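Local coordinates for putative TetR-family transcriptional regulator (Syntrophomonas wolfei subsp. wolfei, PDB 3LWJ), which probably binds DNA through an N-terminal helix-turn-helix domain and so regulates transcription, as other TetR-family proteins do, at residues R13-L18 with T48-F53; K28-N32 with S116-I120; L131-S136 with A157-L161. All coordinates share one frame. Where two conformers were deposited one is given. Numbering follows the deposited sequence.

The three contacts illustrate how an all-helical regulator divides its packing between a small N-terminal domain and a larger helical body. Interaction 1, within the N-terminal domain, joins helix 10-28 to helix 46-52 of the predicted helix-turn-helix. Interaction 2, centred about 19 Å away, ties the loop after helix 10-28 to the start of helix 118-144; along the chain its segments alternate with those of interaction 1. Interaction 3 follows both in sequence, packing helix 118-144 on helix 153-173; its centre is about 25 Å from that of interaction 2 and about 30 Å from that of interaction 1. Helix 118-144 thus runs from the interdomain contact into the body, where interaction 3 adjoins the second subunit.

Interaction 1: R13-L18 with T48-F53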
loop_
_atom_site.group_PDB
_atom_site.type_symbol
_atom_site.label_atom_id
_atom_site.label_comp_id
_atom_site.label_asym_id
_atom_site.label_seq_id
_atom_site.Cartn_x
_atom_site.Cartn_y
_atom_site.Cartn_z
ATOM N N ARG A 13 24.341 -11.649 -20.010
ATOM C CA ARG A 13 24.901 -11.795 -18.670
ATOM C C ARG A 13 24.201 -10.981 -17.600
ATOM O O ARG A 13 23.938 -11.514 -16.523
ATOM C CB ARG A 13 26.338 -11.356 -18.657
ATOM C CG ARG A 13 27.250 -12.314 -19.275
ATOM C CD ARG A 13 28.596 -11.712 -19.160
ATOM N NE ARG A 13 29.635 -12.567 -19.671
ATOM C CZ ARG A 13 30.917 -12.243 -19.642
ATOM N NH1 ARG A 13 31.327 -11.089 -19.124
ATOM N NH2 ARG A 13 31.789 -13.084 -20.132
ATOM N N ARG A 14 23.979 -9.686 -17.869
ATOM C CA ARG A 14 23.193 -8.828 -16.973
ATOM C C ARG A 14 21.863 -9.520 -16.679
ATOM O O ARG A 14 21.458 -9.653 -15.522
ATOM C CB ARG A 14 22.950 -7.441 -17.600
ATOM C CG ARG A 14 22.289 -6.397 -16.673
ATOM C CD ARG A 14 21.826 -5.176 -17.468
ATOM N NE ARG A 14 20.934 -4.274 -16.734
ATOM C CZ ARG A 14 19.594 -4.265 -16.789
ATOM N NH1 ARG A 14 18.896 -5.104 -17.534
ATOM N NH2 ARG A 14 18.930 -3.373 -16.079
ATOM N N GLN A 15 21.206 -9.981 -17.738
ATOM C CA GLN A 15 19.941 -10.705 -17.608
ATOM C C GLN A 15 20.047 -12.014 -16.821
ATOM O O GLN A 15 19.135 -12.363 -16.060
ATOM C CB GLN A 15 19.341 -11.035 -18.987
ATOM C CG GLN A 15 17.882 -11.521 -18.896
ATOM C CD GLN A 15 17.014 -10.504 -18.218
ATOM O OE1 GLN A 15 17.032 -9.336 -18.596
ATOM N NE2 GLN A 15 16.281 -10.918 -17.179
ATOM N N LYS A 16 21.111 -12.776 -17.037
ATOM C CA LYS A 16 21.231 -14.020 -16.302
ATOM C C LYS A 16 21.305 -13.713 -14.810
ATOM O O LYS A 16 20.680 -14.407 -14.016
ATOM C CB LYS A 16 22.455 -14.840 -16.725
ATOM C CG LYS A 16 22.320 -16.305 -16.292
ATOM C CD LYS A 16 23.586 -17.116 -16.477
ATOM C CE LYS A 16 23.345 -18.566 -16.051
ATOM N NZ LYS A 16 24.609 -19.291 -15.753
ATOM N N ILE A 17 22.075 -12.690 -14.431
ATOM C CA ILE A 17 22.270 -12.373 -12.996
ATOM C C ILE A 17 20.922 -11.936 -12.369
ATOM O O ILE A 17 20.581 -12.365 -11.267
ATOM C CB ILE A 17 23.393 -11.322 -12.743
ATOM C CG1 ILE A 17 24.754 -11.803 -13.269
ATOM C CG2 ILE A 17 23.550 -11.038 -11.262
ATOM C CD1 ILE A 17 25.766 -10.661 -13.487
ATOM N N LEU A 18 20.159 -11.123 -13.103
ATOM C CA LEU A 18 18.834 -10.661 -12.662
ATOM C C LEU A 18 17.814 -11.798 -12.510
ATOM O O LEU A 18 17.090 -11.838 -11.523
ATOM C CB LEU A 18 18.296 -9.570 -13.602
ATOM C CG LEU A 18 19.136 -8.288 -13.714
ATOM C CD1 LEU A 18 18.529 -7.333 -14.739
ATOM C CD2 LEU A 18 19.327 -7.590 -12.355
ATOM N N THR A 48 33.486 -10.583 -12.824
ATOM C CA THR A 48 32.527 -10.108 -13.851
ATOM C C THR A 48 31.228 -9.579 -13.232
ATOM O O THR A 48 30.679 -8.564 -13.678
ATOM C CB THR A 48 32.115 -11.222 -14.835
ATOM O OG1 THR A 48 33.281 -11.916 -15.291
ATOM C CG2 THR A 48 31.361 -10.632 -16.023
ATOM N N PHE A 49 30.726 -10.295 -12.229
ATOM C CA PHE A 49 29.565 -9.832 -11.468
ATOM C C PHE A 49 29.709 -8.346 -11.083
ATOM O O PHE A 49 28.763 -7.560 -11.243
ATOM C CB PHE A 49 29.374 -10.681 -10.205
ATOM C CG PHE A 49 28.235 -10.223 -9.344
ATOM C CD1 PHE A 49 26.950 -10.688 -9.577
ATOM C CD2 PHE A 49 28.449 -9.309 -8.311
ATOM C CE1 PHE A 49 25.891 -10.259 -8.793
ATOM C CE2 PHE A 49 27.388 -8.867 -7.512
ATOM C CZ PHE A 49 26.105 -9.344 -7.756
ATOM N N TYR A 50 30.892 -7.976 -10.584
ATOM C CA TYR A 50 31.159 -6.607 -10.126
ATOM C C TYR A 50 31.311 -5.549 -11.240
ATOM O O TYR A 50 31.298 -4.340 -10.954
ATOM C CB TYR A 50 32.383 -6.580 -9.211
ATOM C CG TYR A 50 32.122 -7.114 -7.821
ATOM C CD1 TYR A 50 31.290 -6.428 -6.936
ATOM C CD2 TYR A 50 32.735 -8.285 -7.377
ATOM C CE1 TYR A 50 31.060 -6.909 -5.659
ATOM C CE2 TYR A 50 32.515 -8.768 -6.100
ATOM C CZ TYR A 50 31.679 -8.078 -5.249
ATOM O OH TYR A 50 31.464 -8.561 -3.984
ATOM N N ASN A 51 31.448 -5.993 -12.492
ATOM C CA ASN A 51 31.356 -5.087 -13.636
ATOM C C ASN A 51 29.942 -4.546 -13.768
ATOM O O ASN A 51 29.759 -3.471 -14.326
ATOM C CB ASN A 51 31.779 -5.774 -14.952
ATOM C CG ASN A 51 33.282 -6.035 -15.033
ATOM O OD1 ASN A 51 34.085 -5.364 -14.380
ATOM N ND2 ASN A 51 33.668 -7.006 -15.859
ATOM N N TYR A 52 28.959 -5.290 -13.242
ATOM C CA TYR A 52 27.527 -4.924 -13.303
ATOM C C TYR A 52 26.933 -4.408 -11.965
ATOM O O TYR A 52 26.178 -3.421 -11.954
ATOM C CB TYR A 52 26.681 -6.128 -13.786
ATOM C CG TYR A 52 27.129 -6.731 -15.105
ATOM C CD1 TYR A 52 26.645 -6.251 -16.328
ATOM C CD2 TYR A 52 28.039 -7.787 -15.125
ATOM C CE1 TYR A 52 27.068 -6.806 -17.533
ATOM C CE2 TYR A 52 28.471 -8.345 -16.313
ATOM C CZ TYR A 52 27.986 -7.854 -17.512
ATOM O OH TYR A 52 28.420 -8.433 -18.674
ATOM N N PHE A 53 27.255 -5.093 -10.858
ATOM C CA PHE A 53 26.614 -4.835 -9.554
ATOM C C PHE A 53 27.602 -4.871 -8.386
ATOM O O PHE A 53 28.531 -5.696 -8.352
ATOM C CB PHE A 53 25.490 -5.853 -9.280
ATOM C CG PHE A 53 24.538 -6.041 -10.438
ATOM C CD1 PHE A 53 23.676 -5.019 -10.815
ATOM C CD2 PHE A 53 24.502 -7.242 -11.144
ATOM C CE1 PHE A 53 22.794 -5.202 -11.877
ATOM C CE2 PHE A 53 23.633 -7.426 -12.216
ATOM C CZ PHE A 53 22.770 -6.406 -12.581
#
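Arg13 opens the contact at its exposed margin, with its extended side chain reaching toward helix 46-52: NH1 comes within 3.1 Å of Thr48 CG2, and CD lies 3.3 Å from Tyr52 OH, a close approach without a hydrogen bond. One residue on, Arg14 contributes its aliphatic part, CB lying 4.1 Å from Tyr52 CD1 and CG 4.1 Å from Phe53 CZ, while its guanidinium goes to a salt bridge with Asp66 of helix 56-79. Ile17, a helical turn beyond Arg13, points its CA-to-CB bond at the other segment and meets three aromatic side chains: CG2 touches the edge of the Phe49 ring at CE1 (3.5 Å) and also Phe53 CE2 (3.7 Å), whereas CD1 lies 4.0 Å from Tyr52 CD2. Leu18 finishes the series, its CD2 3.6 Å from Phe53 CZ. The two axes cross almost perpendicularly, at -93° and 10.6 Å, as the first helix packs on the second helix of the predicted helix-turn-helix, the one that in TetR relatives is the recognition helix. With no hydrogen bond between the segments, this contact holds the two helices together by apolar and aromatic packing, the charge of Arg14 being spent on Asp66 outside it.

Interaction 2: K28-N32 with S116-I120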
loop_
_atom_site.group_PDB
_atom_site.type_symbol
_atom_site.label_atom_id
_atom_site.label_comp_id
_atom_site.label_asym_id
_atom_site.label_seq_id
_atom_site.Cartn_x
_atom_site.Cartn_y
_atom_site.Cartn_z
ATOM N N LYS A 28 14.518 -18.170 -1.112
ATOM C CA LYS A 28 15.157 -18.046 0.216
ATOM C C LYS A 28 14.715 -16.812 1.003
ATOM O O LYS A 28 14.962 -16.738 2.223
ATOM C CB LYS A 28 16.690 -17.976 0.080
ATOM C CG LYS A 28 17.355 -19.108 -0.708
ATOM C CD LYS A 28 18.882 -18.941 -0.745
ATOM C CE LYS A 28 19.480 -18.724 0.654
ATOM N NZ LYS A 28 20.962 -18.959 0.727
ATOM N N GLY A 29 14.092 -15.848 0.313
ATOM C CA GLY A 29 13.814 -14.519 0.886
ATOM C C GLY A 29 14.946 -13.508 0.599
ATOM O O GLY A 29 16.129 -13.843 0.705
ATOM N N TYR A 30 14.565 -12.282 0.243
ATOM C CA TYR A 30 15.498 -11.217 -0.162
ATOM C C TYR A 30 16.672 -11.008 0.814
ATOM O O TYR A 30 17.822 -10.893 0.394
ATOM C CB TYR A 30 14.733 -9.886 -0.368
ATOM C CG TYR A 30 15.648 -8.755 -0.767
ATOM C CD1 TYR A 30 15.898 -8.487 -2.106
ATOM C CD2 TYR A 30 16.330 -8.001 0.200
ATOM C CE1 TYR A 30 16.782 -7.480 -2.484
ATOM C CE2 TYR A 30 17.208 -6.984 -0.173
ATOM C CZ TYR A 30 17.440 -6.743 -1.517
ATOM O OH TYR A 30 18.300 -5.730 -1.930
ATOM N N TYR A 31 16.386 -10.984 2.109
ATOM C CA TYR A 31 17.418 -10.733 3.123
ATOM C C TYR A 31 18.322 -11.926 3.392
ATOM O O TYR A 31 19.547 -11.749 3.632
ATOM C CB TYR A 31 16.774 -10.232 4.413
ATOM C CG TYR A 31 16.260 -8.831 4.212
ATOM C CD1 TYR A 31 17.159 -7.765 4.063
ATOM C CD2 TYR A 31 14.910 -8.574 4.098
ATOM C CE1 TYR A 31 16.724 -6.485 3.869
ATOM C CE2 TYR A 31 14.446 -7.289 3.873
ATOM C CZ TYR A 31 15.359 -6.241 3.765
ATOM O OH TYR A 31 14.914 -4.956 3.558
ATOM N N ASN A 32 17.734 -13.122 3.318
ATOM C CA ASN A 32 18.490 -14.386 3.427
ATOM C C ASN A 32 19.357 -14.711 2.211
ATOM O O ASN A 32 20.195 -15.581 2.304
ATOM C CB ASN A 32 17.542 -15.581 3.638
ATOM C CG ASN A 32 16.700 -15.470 4.914
ATOM O OD1 ASN A 32 17.200 -15.116 5.972
ATOM N ND2 ASN A 32 15.413 -15.800 4.810
ATOM N N SER A 116 10.617 -2.685 4.781
ATOM C CA SER A 116 11.483 -3.666 5.452
ATOM C C SER A 116 12.769 -3.034 6.013
ATOM O O SER A 116 13.212 -3.393 7.103
ATOM C CB SER A 116 11.810 -4.831 4.497
ATOM O OG SER A 116 12.558 -4.418 3.348
ATOM N N SER A 117 13.401 -2.128 5.263
ATOM C CA SER A 117 14.599 -1.415 5.757
ATOM C C SER A 117 14.809 -0.197 4.913
ATOM O O SER A 117 14.279 -0.136 3.812
ATOM C CB SER A 117 15.845 -2.295 5.671
ATOM O OG SER A 117 16.296 -2.462 4.339
ATOM N N ALA A 118 15.593 0.771 5.399
ATOM C CA ALA A 118 15.743 2.035 4.668
ATOM C C ALA A 118 16.447 1.869 3.320
ATOM O O ALA A 118 16.055 2.508 2.349
ATOM C CB ALA A 118 16.430 3.105 5.499
ATOM N N PRO A 119 17.468 0.998 3.232
ATOM C CA PRO A 119 18.060 0.888 1.881
ATOM C C PRO A 119 17.108 0.316 0.828
ATOM O O PRO A 119 17.152 0.717 -0.331
ATOM C CB PRO A 119 19.254 -0.049 2.093
ATOM C CG PRO A 119 19.672 0.219 3.469
ATOM C CD PRO A 119 18.356 0.400 4.247
ATOM N N ILE A 120 16.275 -0.635 1.229
ATOM C CA ILE A 120 15.332 -1.278 0.279
ATOM C C ILE A 120 14.185 -0.317 -0.006
ATOM O O ILE A 120 13.796 -0.136 -1.166
ATOM C CB ILE A 120 14.883 -2.643 0.799
ATOM C CG1 ILE A 120 16.000 -3.668 0.529
ATOM C CG2 ILE A 120 13.589 -3.100 0.120
ATOM C CD1 ILE A 120 17.325 -3.435 1.256
#
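Tyr30 overlaps Ile120, its CE2 3.6 Å from Ile120 CG1, while its hydroxyl is hydrogen-bonded to Glu57 of helix 56-79. Tyr31, the next residue, meets the same isoleucine: its CE1 is 4.1 Å from Ile120 CD1 and its OH 3.5 Å from Ile120 CG1. Both tyrosines therefore contact one buried aliphatic side chain, joining the N-terminal domain to the helical body. Tyr31 adds a polar component. Its OH lies 3.0 Å from Ser117 OG in a hydrogen bond, and a very short 2.4 Å from Ser116 OG, which is also hydrogen-bonded to the carbonyl oxygen of Val113. Ser117 occupies the N-cap position of helix 118-144, so the tyrosine hydroxyl meets the chain just where that helix begins. Earlier in the loop, Gly29 leaves the preceding helix with a phi of 92°; a CB at these backbone angles would jam against the carbonyl oxygen of Lys28. Asn32 ND2 then donates to Lys28 O at 2.8 Å, closing the turn back on the helix end. In the fold, this loop between helices 10-28 and 35-42 faces the first turn of helix 118-144, and Tyr30 and Ile120 also both pack on Leu60 of helix 56-79 and Val113 of helix 104-113.

Interaction 3: L131-S136 with A157-L161; sequences LLEFYS and AHSIL
Both segments are regular alpha-helix, their axes 9.2 Å apart at closest approach and crossing at 123°, with Ala157 and Tyr135 nearest (CA to CA 5.5 Å). Ala157 directs its small CB at the partner, 3.9 Å from Tyr135 CB, 3.9 Å from Leu132 CD2 and 3.6 Å from Ser136 OG; its O lies 3.4 Å from Leu132 CD2. His158 (chi1 m, chi2 88°) starts away from the partner, yet its ring turns one face to Leu132 (chi1 m, chi2 t) in a CH-pi contact, Leu132 CD2 4.0 Å from the centroid of the His158 ring and 12° off its normal. His158 ND1 is hydrogen-bonded to Ser154 O, and His158 NE2 to Lys170 of the second subunit, so this helix pair in the ligand-binding and dimerisation body expected of a TetR-family protein also borders the dimer interface. Ile160 sets CG2 3.9 Å from CE2 of Tyr135 (chi1 m, chi2 near -20°). Leu161, chi1 t and chi2 p, places CD2 3.8 Å from Leu132 CG and CD1 4.1 Å from Leu131 CD1.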
loop_
_atom_site.group_PDB
_atom_site.type_symbol
_atom_site.label_atom_id
_atom_site.label_comp_id
_atom_site.label_asym_id
_atom_site.label_seq_id
_atom_site.Cartn_x
_atom_site.Cartn_y
_atom_site.Cartn_z
ATOM N N LEU A 131 7.277 6.239 -11.473
ATOM C CA LEU A 131 5.895 6.008 -11.860
ATOM C C LEU A 131 5.010 7.221 -11.495
ATOM O O LEU A 131 4.227 7.692 -12.317
ATOM C CB LEU A 131 5.366 4.736 -11.203
ATOM C CG LEU A 131 5.965 3.409 -11.654
ATOM C CD1 LEU A 131 5.254 2.339 -10.896
ATOM C CD2 LEU A 131 5.920 3.174 -13.211
ATOM N N LEU A 132 5.155 7.738 -10.276
ATOM C CA LEU A 132 4.372 8.897 -9.851
ATOM C C LEU A 132 4.550 10.129 -10.749
ATOM O O LEU A 132 3.547 10.788 -11.112
ATOM C CB LEU A 132 4.656 9.273 -8.385
ATOM C CG LEU A 132 4.093 8.275 -7.363
ATOM C CD1 LEU A 132 4.822 8.442 -5.991
ATOM C CD2 LEU A 132 2.576 8.426 -7.223
ATOM N N GLU A 133 5.795 10.424 -11.128
ATOM C CA GLU A 133 6.094 11.522 -12.031
ATOM C C GLU A 133 5.453 11.279 -13.394
ATOM O O GLU A 133 4.806 12.150 -13.941
ATOM C CB GLU A 133 7.618 11.741 -12.186
ATOM C CG GLU A 133 8.301 12.476 -10.999
ATOM N N PHE A 134 5.601 10.084 -13.947
ATOM C CA PHE A 134 4.908 9.770 -15.200
ATOM C C PHE A 134 3.390 9.952 -15.089
ATOM O O PHE A 134 2.768 10.562 -15.947
ATOM C CB PHE A 134 5.202 8.326 -15.618
ATOM C CG PHE A 134 4.698 7.981 -16.981
ATOM C CD1 PHE A 134 5.143 8.694 -18.101
ATOM C CD2 PHE A 134 3.759 6.958 -17.159
ATOM C CE1 PHE A 134 4.684 8.379 -19.381
ATOM C CE2 PHE A 134 3.279 6.654 -18.415
ATOM C CZ PHE A 134 3.736 7.352 -19.536
ATOM N N TYR A 135 2.787 9.397 -14.039
ATOM C CA TYR A 135 1.341 9.513 -13.882
ATOM C C TYR A 135 0.961 10.987 -13.766
ATOM O O TYR A 135 -0.052 11.418 -14.318
ATOM C CB TYR A 135 0.823 8.764 -12.640
ATOM C CG TYR A 135 1.031 7.254 -12.596
ATOM C CD1 TYR A 135 1.285 6.505 -13.754
ATOM C CD2 TYR A 135 0.932 6.558 -11.392
ATOM C CE1 TYR A 135 1.465 5.129 -13.714
ATOM C CE2 TYR A 135 1.075 5.141 -11.353
ATOM C CZ TYR A 135 1.349 4.450 -12.524
ATOM O OH TYR A 135 1.500 3.084 -12.535
ATOM N N SER A 136 1.803 11.767 -13.073
ATOM C CA SER A 136 1.545 13.192 -12.981
ATOM C C SER A 136 1.537 13.874 -14.365
ATOM O O SER A 136 0.623 14.645 -14.662
ATOM C CB SER A 136 2.517 13.869 -12.008
ATOM O OG SER A 136 2.316 13.343 -10.714
ATOM N N ALA A 157 -2.027 10.911 -8.475
ATOM C CA ALA A 157 -0.977 9.972 -8.912
ATOM C C ALA A 157 -0.702 8.974 -7.790
ATOM O O ALA A 157 -0.616 7.758 -8.015
ATOM C CB ALA A 157 0.275 10.752 -9.303
ATOM N N HIS A 158 -0.645 9.486 -6.560
ATOM C CA HIS A 158 -0.510 8.635 -5.394
ATOM C C HIS A 158 -1.697 7.677 -5.235
ATOM O O HIS A 158 -1.503 6.497 -4.925
ATOM C CB HIS A 158 -0.328 9.470 -4.115
ATOM C CG HIS A 158 1.054 10.002 -3.934
ATOM N ND1 HIS A 158 1.465 11.211 -4.453
ATOM C CD2 HIS A 158 2.115 9.500 -3.260
ATOM C CE1 HIS A 158 2.717 11.438 -4.093
ATOM N NE2 HIS A 158 3.140 10.408 -3.378
ATOM N N SER A 159 -2.922 8.135 -5.505
ATOM C CA SER A 159 -4.063 7.227 -5.391
ATOM C C SER A 159 -4.054 6.113 -6.403
ATOM O O SER A 159 -4.442 4.972 -6.069
ATOM C CB SER A 159 -5.397 7.995 -5.434
ATOM O OG SER A 159 -5.767 8.431 -6.730
ATOM N N ILE A 160 -3.592 6.412 -7.626
ATOM C CA ILE A 160 -3.440 5.394 -8.690
ATOM C C ILE A 160 -2.400 4.368 -8.275
ATOM O O ILE A 160 -2.681 3.171 -8.225
ATOM C CB ILE A 160 -3.044 6.010 -10.034
ATOM C CG1 ILE A 160 -4.127 6.995 -10.514
ATOM C CG2 ILE A 160 -2.820 4.900 -11.053
ATOM C CD1 ILE A 160 -3.656 7.895 -11.722
ATOM N N LEU A 161 -1.231 4.851 -7.871
ATOM C CA LEU A 161 -0.185 3.968 -7.416
ATOM C C LEU A 161 -0.639 3.139 -6.232
ATOM O O LEU A 161 -0.432 1.933 -6.217
ATOM C CB LEU A 161 1.110 4.712 -7.069
ATOM C CG LEU A 161 2.323 3.795 -6.770
ATOM C CD1 LEU A 161 2.492 2.727 -7.824
ATOM C CD2 LEU A 161 3.607 4.600 -6.633
#